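PDB 7CTP: protein Niban 2 from Homo sapiens, which may suppress apoptosis and promote melanoma cell invasion, and contains a pleckstrin homology domain beside a largely helical body. Local coordinates for residues Ser484-Leu495 and Leu549-Arg559. Numbering follows the deposited sequence.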
ATOM      1  N   SER A 484     -10.122 -16.604  -7.678  1.00 28.90           N
ATOM      2  CA  SER A 484     -10.572 -16.067  -8.957  1.00 35.16           C
ATOM      3  C   SER A 484     -11.336 -14.759  -8.769  1.00 36.33           C
ATOM      4  O   SER A 484     -11.173 -13.821  -9.559  1.00 33.60           O
ATOM      5  CB  SER A 484     -11.432 -17.100  -9.684  1.00 43.40           C
ATOM      6  OG  SER A 484     -12.182 -16.480 -10.714  1.00 46.56           O
ATOM      7  N   SER A 485     -12.170 -14.682  -7.728  1.00 31.89           N
ATOM      8  CA  SER A 485     -12.868 -13.436  -7.418  1.00 30.55           C
ATOM      9  C   SER A 485     -11.877 -12.319  -7.128  1.00 24.78           C
ATOM     10  O   SER A 485     -11.977 -11.220  -7.689  1.00 30.41           O
ATOM     11  CB  SER A 485     -13.801 -13.633  -6.223  1.00 38.19           C
ATOM     12  OG  SER A 485     -14.853 -14.521  -6.554  1.00 41.14           O
ATOM     13  N   VAL A 486     -10.901 -12.600  -6.264  1.00 27.24           N
ATOM     14  CA  VAL A 486      -9.946 -11.581  -5.845  1.00 30.71           C
ATOM     15  C   VAL A 486      -9.081 -11.151  -7.018  1.00 30.54           C
ATOM     16  O   VAL A 486      -8.838  -9.954  -7.219  1.00 28.01           O
ATOM     17  CB  VAL A 486      -9.101 -12.098  -4.666  1.00 31.88           C
ATOM     18  CG1 VAL A 486      -7.905 -11.165  -4.406  1.00 30.15           C
ATOM     19  CG2 VAL A 486      -9.965 -12.220  -3.414  1.00 31.36           C
ATOM     20  N   ARG A 487      -8.628 -12.109  -7.831  1.00 25.80           N
ATOM     21  CA  ARG A 487      -7.767 -11.755  -8.955  1.00 28.79           C
ATOM     22  C   ARG A 487      -8.520 -10.956 -10.014  1.00 31.17           C
ATOM     23  O   ARG A 487      -7.976  -9.991 -10.563  1.00 27.09           O
ATOM     24  CB  ARG A 487      -7.128 -13.011  -9.548  1.00 27.39           C
ATOM     25  CG  ARG A 487      -5.909 -13.453  -8.747  1.00 30.91           C
ATOM     26  CD  ARG A 487      -5.242 -14.674  -9.355  1.00 30.59           C
ATOM     27  NE  ARG A 487      -6.075 -15.862  -9.204  1.00 31.74           N
ATOM     28  CZ  ARG A 487      -6.430 -16.646 -10.215  1.00 40.96           C
ATOM     29  NH1 ARG A 487      -6.019 -16.352 -11.440  1.00 41.04           N
ATOM     30  NH2 ARG A 487      -7.191 -17.715 -10.004  1.00 32.40           N
ATOM     31  N   LYS A 488      -9.778 -11.307 -10.302  1.00 28.28           N
ATOM     32  CA  LYS A 488     -10.513 -10.536 -11.304  1.00 35.17           C
ATOM     33  C   LYS A 488     -10.690  -9.090 -10.865  1.00 29.74           C
ATOM     34  O   LYS A 488     -10.543  -8.163 -11.672  1.00 29.63           O
ATOM     35  CB  LYS A 488     -11.878 -11.149 -11.602  1.00 38.50           C
ATOM     36  CG  LYS A 488     -12.564 -10.393 -12.766  1.00 49.34           C
ATOM     37  CD  LYS A 488     -14.083 -10.293 -12.633  1.00 66.25           C
ATOM     38  CE  LYS A 488     -14.637  -9.081 -13.392  1.00 63.97           C
ATOM     39  NZ  LYS A 488     -14.606  -9.242 -14.881  1.00 59.51           N
ATOM     40  N   ARG A 489     -11.035  -8.886  -9.591  1.00 26.80           N
ATOM     41  CA  ARG A 489     -11.178  -7.536  -9.052  1.00 32.34           C
ATOM     42  C   ARG A 489      -9.855  -6.786  -9.110  1.00 33.08           C
ATOM     43  O   ARG A 489      -9.814  -5.591  -9.437  1.00 29.76           O
ATOM     44  CB  ARG A 489     -11.695  -7.602  -7.616  1.00 31.90           C
ATOM     45  CG  ARG A 489     -12.048  -6.253  -6.979  1.00 41.91           C
ATOM     46  CD  ARG A 489     -12.364  -6.444  -5.491  1.00 52.97           C
ATOM     47  NE  ARG A 489     -12.979  -7.747  -5.230  1.00 52.62           N
ATOM     48  CZ  ARG A 489     -12.728  -8.509  -4.164  1.00 66.18           C
ATOM     49  NH1 ARG A 489     -11.865  -8.109  -3.234  1.00 54.34           N
ATOM     50  NH2 ARG A 489     -13.346  -9.677  -4.027  1.00 51.49           N
ATOM     51  N   PHE A 490      -8.761  -7.484  -8.806  1.00 28.91           N
ATOM     52  CA  PHE A 490      -7.442  -6.867  -8.805  1.00 32.63           C
ATOM     53  C   PHE A 490      -7.032  -6.451 -10.211  1.00 30.92           C
ATOM     54  O   PHE A 490      -6.522  -5.344 -10.420  1.00 32.06           O
ATOM     55  CB  PHE A 490      -6.434  -7.842  -8.198  1.00 28.85           C
ATOM     56  CG  PHE A 490      -4.999  -7.402  -8.304  1.00 33.06           C
ATOM     57  CD1 PHE A 490      -4.536  -6.298  -7.601  1.00 36.92           C
ATOM     58  CD2 PHE A 490      -4.111  -8.105  -9.098  1.00 32.04           C
ATOM     59  CE1 PHE A 490      -3.204  -5.908  -7.700  1.00 32.01           C
ATOM     60  CE2 PHE A 490      -2.784  -7.720  -9.197  1.00 37.69           C
ATOM     61  CZ  PHE A 490      -2.334  -6.617  -8.496  1.00 31.15           C
ATOM     62  N   PHE A 491      -7.267  -7.323 -11.197  1.00 27.87           N
ATOM     63  CA  PHE A 491      -6.908  -6.996 -12.574  1.00 26.11           C
ATOM     64  C   PHE A 491      -7.743  -5.836 -13.099  1.00 28.29           C
ATOM     65  O   PHE A 491      -7.229  -4.965 -13.810  1.00 27.81           O
ATOM     66  CB  PHE A 491      -7.082  -8.215 -13.483  1.00 26.35           C
ATOM     67  CG  PHE A 491      -6.239  -9.396 -13.097  1.00 30.31           C
ATOM     68  CD1 PHE A 491      -4.998  -9.236 -12.510  1.00 29.42           C
ATOM     69  CD2 PHE A 491      -6.705 -10.680 -13.328  1.00 41.83           C
ATOM     70  CE1 PHE A 491      -4.234 -10.342 -12.159  1.00 32.91           C
ATOM     71  CE2 PHE A 491      -5.953 -11.778 -12.985  1.00 30.83           C
ATOM     72  CZ  PHE A 491      -4.716 -11.618 -12.403  1.00 31.95           C
ATOM     73  N   ARG A 492      -9.042  -5.830 -12.780  1.00 27.17           N
ATOM     74  CA  ARG A 492      -9.922  -4.742 -13.191  1.00 31.05           C
ATOM     75  C   ARG A 492      -9.472  -3.425 -12.575  1.00 29.37           C
ATOM     76  O   ARG A 492      -9.351  -2.411 -13.270  1.00 27.71           O
ATOM     77  CB  ARG A 492     -11.363  -5.081 -12.791  1.00 31.54           C
ATOM     78  CG  ARG A 492     -12.362  -3.919 -12.768  1.00 53.01           C
ATOM     79  CD  ARG A 492     -13.474  -4.227 -11.759  1.00 46.48           C
ATOM     80  NE  ARG A 492     -14.578  -3.272 -11.793  1.00 67.79           N
ATOM     81  CZ  ARG A 492     -14.601  -2.115 -11.136  1.00 71.11           C
ATOM     82  NH1 ARG A 492     -15.657  -1.317 -11.228  1.00 59.73           N
ATOM     83  NH2 ARG A 492     -13.567  -1.752 -10.387  1.00 66.74           N
ATOM     84  N   GLU A 493      -9.207  -3.439 -11.265  1.00 28.47           N
ATOM     85  CA  GLU A 493      -8.731  -2.250 -10.565  1.00 33.23           C
ATOM     86  C   GLU A 493      -7.435  -1.733 -11.175  1.00 32.53           C
ATOM     87  O   GLU A 493      -7.297  -0.530 -11.425  1.00 29.76           O
ATOM     88  CB  GLU A 493      -8.541  -2.556  -9.077  1.00 39.02           C
ATOM     89  CG  GLU A 493      -7.818  -1.442  -8.322  1.00 49.72           C
ATOM     90  CD  GLU A 493      -7.499  -1.767  -6.868  1.00 76.62           C
ATOM     91  OE1 GLU A 493      -8.160  -1.179  -5.980  1.00 81.10           O
ATOM     92  OE2 GLU A 493      -6.572  -2.575  -6.613  1.00 58.13           O
ATOM     93  N   ALA A 494      -6.484  -2.633 -11.454  1.00 28.43           N
ATOM     94  CA  ALA A 494      -5.183  -2.217 -11.971  1.00 28.37           C
ATOM     95  C   ALA A 494      -5.305  -1.625 -13.369  1.00 31.14           C
ATOM     96  O   ALA A 494      -4.659  -0.620 -13.688  1.00 30.93           O
ATOM     97  CB  ALA A 494      -4.211  -3.391 -11.969  1.00 28.00           C
ATOM     98  N   LEU A 495      -6.122  -2.246 -14.227  1.00 27.57           N
ATOM     99  CA  LEU A 495      -6.320  -1.708 -15.568  1.00 24.98           C
ATOM    100  C   LEU A 495      -6.963  -0.329 -15.521  1.00 28.56           C
ATOM    101  O   LEU A 495      -6.604   0.555 -16.306  1.00 30.48           O
ATOM    102  CB  LEU A 495      -7.174  -2.662 -16.394  1.00 24.04           C
ATOM    103  CG  LEU A 495      -6.489  -3.953 -16.832  1.00 30.04           C
ATOM    104  CD1 LEU A 495      -7.492  -4.834 -17.554  1.00 30.00           C
ATOM    105  CD2 LEU A 495      -5.345  -3.606 -17.742  1.00 28.24           C
ATOM    106  N   LEU A 549     -13.716  -5.001 -18.879  1.00 50.81           N
ATOM    107  CA  LEU A 549     -14.455  -6.181 -18.447  1.00 52.19           C
ATOM    108  C   LEU A 549     -14.386  -7.276 -19.494  1.00 52.79           C
ATOM    109  O   LEU A 549     -14.339  -8.461 -19.151  1.00 69.65           O
ATOM    110  CB  LEU A 549     -15.910  -5.829 -18.131  1.00 47.56           C
ATOM    111  CG  LEU A 549     -16.125  -4.971 -16.887  1.00 47.10           C
ATOM    112  CD1 LEU A 549     -17.435  -4.208 -16.990  1.00 51.75           C
ATOM    113  CD2 LEU A 549     -16.072  -5.810 -15.615  1.00 69.42           C
ATOM    114  N   GLN A 550     -14.355  -6.895 -20.773  1.00 55.67           N
ATOM    115  CA  GLN A 550     -14.272  -7.886 -21.840  1.00 70.05           C
ATOM    116  C   GLN A 550     -12.853  -8.417 -22.010  1.00 67.19           C
ATOM    117  O   GLN A 550     -12.671  -9.592 -22.344  1.00 71.14           O
ATOM    118  CB  GLN A 550     -14.791  -7.302 -23.160  1.00 68.81           C
ATOM    119  CG  GLN A 550     -16.168  -7.823 -23.599  1.00 80.49           C
ATOM    120  CD  GLN A 550     -16.222  -9.327 -23.830  1.00 83.69           C
ATOM    121  OE1 GLN A 550     -15.223 -10.038 -23.701  1.00 85.18           O
ATOM    122  NE2 GLN A 550     -17.405  -9.820 -24.175  1.00 81.74           N
ATOM    123  N   ALA A 551     -11.838  -7.578 -21.793  1.00 56.98           N
ATOM    124  CA  ALA A 551     -10.460  -8.064 -21.852  1.00 63.53           C
ATOM    125  C   ALA A 551     -10.206  -9.084 -20.752  1.00 54.04           C
ATOM    126  O   ALA A 551      -9.593 -10.132 -20.986  1.00 66.58           O
ATOM    127  CB  ALA A 551      -9.469  -6.904 -21.753  1.00 50.82           C
ATOM    128  N   VAL A 552     -10.683  -8.796 -19.540  1.00 53.39           N
ATOM    129  CA  VAL A 552     -10.575  -9.750 -18.443  1.00 46.39           C
ATOM    130  C   VAL A 552     -11.519 -10.917 -18.671  1.00 71.41           C
ATOM    131  O   VAL A 552     -11.300 -12.026 -18.172  1.00 68.77           O
ATOM    132  CB  VAL A 552     -10.838  -9.029 -17.109  1.00 44.13           C
ATOM    133  CG1 VAL A 552     -10.632  -9.965 -15.938  1.00 44.39           C
ATOM    134  CG2 VAL A 552      -9.919  -7.820 -16.983  1.00 41.38           C
ATOM    135  N   LYS A 553     -12.569 -10.690 -19.444  1.00 74.71           N
ATOM    136  CA  LYS A 553     -13.469 -11.760 -19.832  1.00 72.77           C
ATOM    137  C   LYS A 553     -12.852 -12.647 -20.912  1.00 85.16           C
ATOM    138  O   LYS A 553     -12.718 -13.864 -20.735  1.00 80.13           O
ATOM    139  CB  LYS A 553     -14.750 -11.121 -20.317  1.00 77.35           C
ATOM    140  CG  LYS A 553     -15.608 -11.976 -21.122  1.00 84.83           C
ATOM    141  CD  LYS A 553     -16.906 -11.247 -21.220  1.00 82.38           C
ATOM    142  CE  LYS A 553     -17.857 -12.125 -21.810  1.00 87.91           C
ATOM    143  NZ  LYS A 553     -17.819 -13.336 -20.997  1.00 89.84           N
ATOM    144  N   GLU A 554     -12.478 -12.044 -22.048  1.00 90.17           N
ATOM    145  CA  GLU A 554     -11.962 -12.805 -23.185  1.00 84.66           C
ATOM    146  C   GLU A 554     -10.728 -13.593 -22.793  1.00 86.09           C
ATOM    147  O   GLU A 554     -10.616 -14.784 -23.098  1.00 88.83           O
ATOM    148  CB  GLU A 554     -11.647 -11.864 -24.348  1.00 79.23           C
ATOM    149  CG  GLU A 554     -12.868 -11.379 -25.089  1.00 82.07           C
ATOM    150  CD  GLU A 554     -12.548 -10.888 -26.476  1.00 86.34           C
ATOM    151  OE1 GLU A 554     -11.360 -10.917 -26.848  1.00 86.10           O
ATOM    152  OE2 GLU A 554     -13.485 -10.471 -27.188  1.00 86.16           O
ATOM    153  N   ALA A 555      -9.788 -12.938 -22.112  1.00 84.88           N
ATOM    154  CA  ALA A 555      -8.702 -13.676 -21.484  1.00 88.97           C
ATOM    155  C   ALA A 555      -9.255 -14.745 -20.546  1.00 93.70           C
ATOM    156  O   ALA A 555      -8.806 -15.897 -20.576  1.00103.04           O
ATOM    157  CB  ALA A 555      -7.763 -12.726 -20.739  1.00 80.19           C
ATOM    158  N   ALA A 556     -10.287 -14.410 -19.769  1.00 86.68           N
ATOM    159  CA  ALA A 556     -10.716 -15.250 -18.648  1.00 80.32           C
ATOM    160  C   ALA A 556      -9.523 -15.481 -17.740  1.00 76.10           C
ATOM    161  O   ALA A 556      -9.184 -16.601 -17.359  1.00 88.34           O
ATOM    162  CB  ALA A 556     -11.328 -16.575 -19.111  1.00 83.85           C
ATOM    163  N   VAL A 557      -8.844 -14.377 -17.452  1.00 81.61           N
ATOM    164  CA  VAL A 557      -7.602 -14.417 -16.708  1.00 85.85           C
ATOM    165  C   VAL A 557      -7.836 -14.873 -15.274  1.00 82.22           C
ATOM    166  O   VAL A 557      -6.943 -15.447 -14.635  1.00 78.60           O
ATOM    167  CB  VAL A 557      -6.978 -13.026 -16.783  1.00 78.29           C
ATOM    168  CG1 VAL A 557      -7.940 -12.026 -16.197  1.00 73.86           C
ATOM    169  CG2 VAL A 557      -5.762 -13.032 -16.037  1.00 78.76           C
ATOM    170  N   GLN A 558      -9.039 -14.627 -14.748  1.00 78.62           N
ATOM    171  CA  GLN A 558      -9.422 -15.105 -13.425  1.00 83.24           C
ATOM    172  C   GLN A 558      -9.630 -16.614 -13.400  1.00 80.68           C
ATOM    173  O   GLN A 558      -9.863 -17.178 -12.326  1.00 78.93           O
ATOM    174  CB  GLN A 558     -10.695 -14.383 -12.987  1.00 89.75           C
ATOM    175  CG  GLN A 558     -11.746 -14.389 -14.078  1.00 93.73           C
ATOM    176  CD  GLN A 558     -13.156 -14.272 -13.553  1.00 95.99           C
ATOM    177  OE1 GLN A 558     -13.639 -13.183 -13.293  1.00 97.93           O
ATOM    178  NE2 GLN A 558     -13.829 -15.401 -13.403  1.00 95.56           N
ATOM    179  N   ARG A 559      -9.588 -17.265 -14.562  1.00 86.71           N
ATOM    180  CA  ARG A 559      -9.573 -18.728 -14.679  1.00 84.84           C
ATOM    181  C   ARG A 559     -10.880 -19.380 -14.241  1.00 79.08           C
ATOM    182  O   ARG A 559     -11.459 -20.169 -14.991  1.00 81.53           O
ATOM    183  CB  ARG A 559      -8.402 -19.310 -13.883  1.00 75.53           C
ATOM    184  CG  ARG A 559      -7.065 -18.710 -14.276  1.00 78.22           C
ATOM    185  CD  ARG A 559      -6.076 -18.822 -13.147  1.00 76.31           C
ATOM    186  NE  ARG A 559      -6.091 -20.139 -12.526  1.00 79.89           N
ATOM    187  CZ  ARG A 559      -5.019 -20.911 -12.411  1.00 69.76           C
ATOM    188  NH1 ARG A 559      -5.111 -22.103 -11.838  1.00 73.01           N
ATOM    189  NH2 ARG A 559      -3.849 -20.483 -12.866  1.00 68.27           N
TER
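Ser484 carries its hydroxyl anti to the backbone N (chi1 163°), which swings OG out to the carbonyl of Gln558, while Lys488 turns CG the same way and lays its chain beside the Gln558 side chain, both pointing the same way. The result illustrates how a chain leaving one helix can be held against its neighbour. Ser484 OG donates to Gln558 O at 2.9 Å, approaching from above the carbonyl plane. Farther along, the Lys488 methylenes also meet the helix itself, CG lying 3.7 Å from Val552 CG1, and Lys488 NZ lies 3.8 Å from Leu549 CD2, the two side chains crossing at about a right angle. Apolar packing continues through Leu495 CD1, 3.9 Å from Val552 CG2, and through Phe491, whose CE2 and CD2 meet both methyls of Val557 obliquely; Leu349 and Met350 of helix 342-378 adjoin this ring and this valine. The Arg487 guanidinium reaches the tail, with NH1 3.4 Å from Val557 O and Arg559 CD at the guanidinium edge. Arg487 NE donates a hydrogen bond to the Ser483 hydroxyl, and Ser354 bonds NH1 weakly, so the group is steadied from outside despite the nearby Arg559, whose guanidinium plane stands 87° from its own. Replacing Arg487 with an alanine would probably open a gap beside Val557 and Arg559 and leave the Ser483 hydroxyl without this donor. Ala556, the first residue after helix 532-555 to leave helical angles, has positive phi, and a type I beta turn from Ala556 to Arg559 folds the tail back onto helix 464-511, where segments 484-495 and 549-555 run roughly antiparallel at 138° in the helical body of Niban 2.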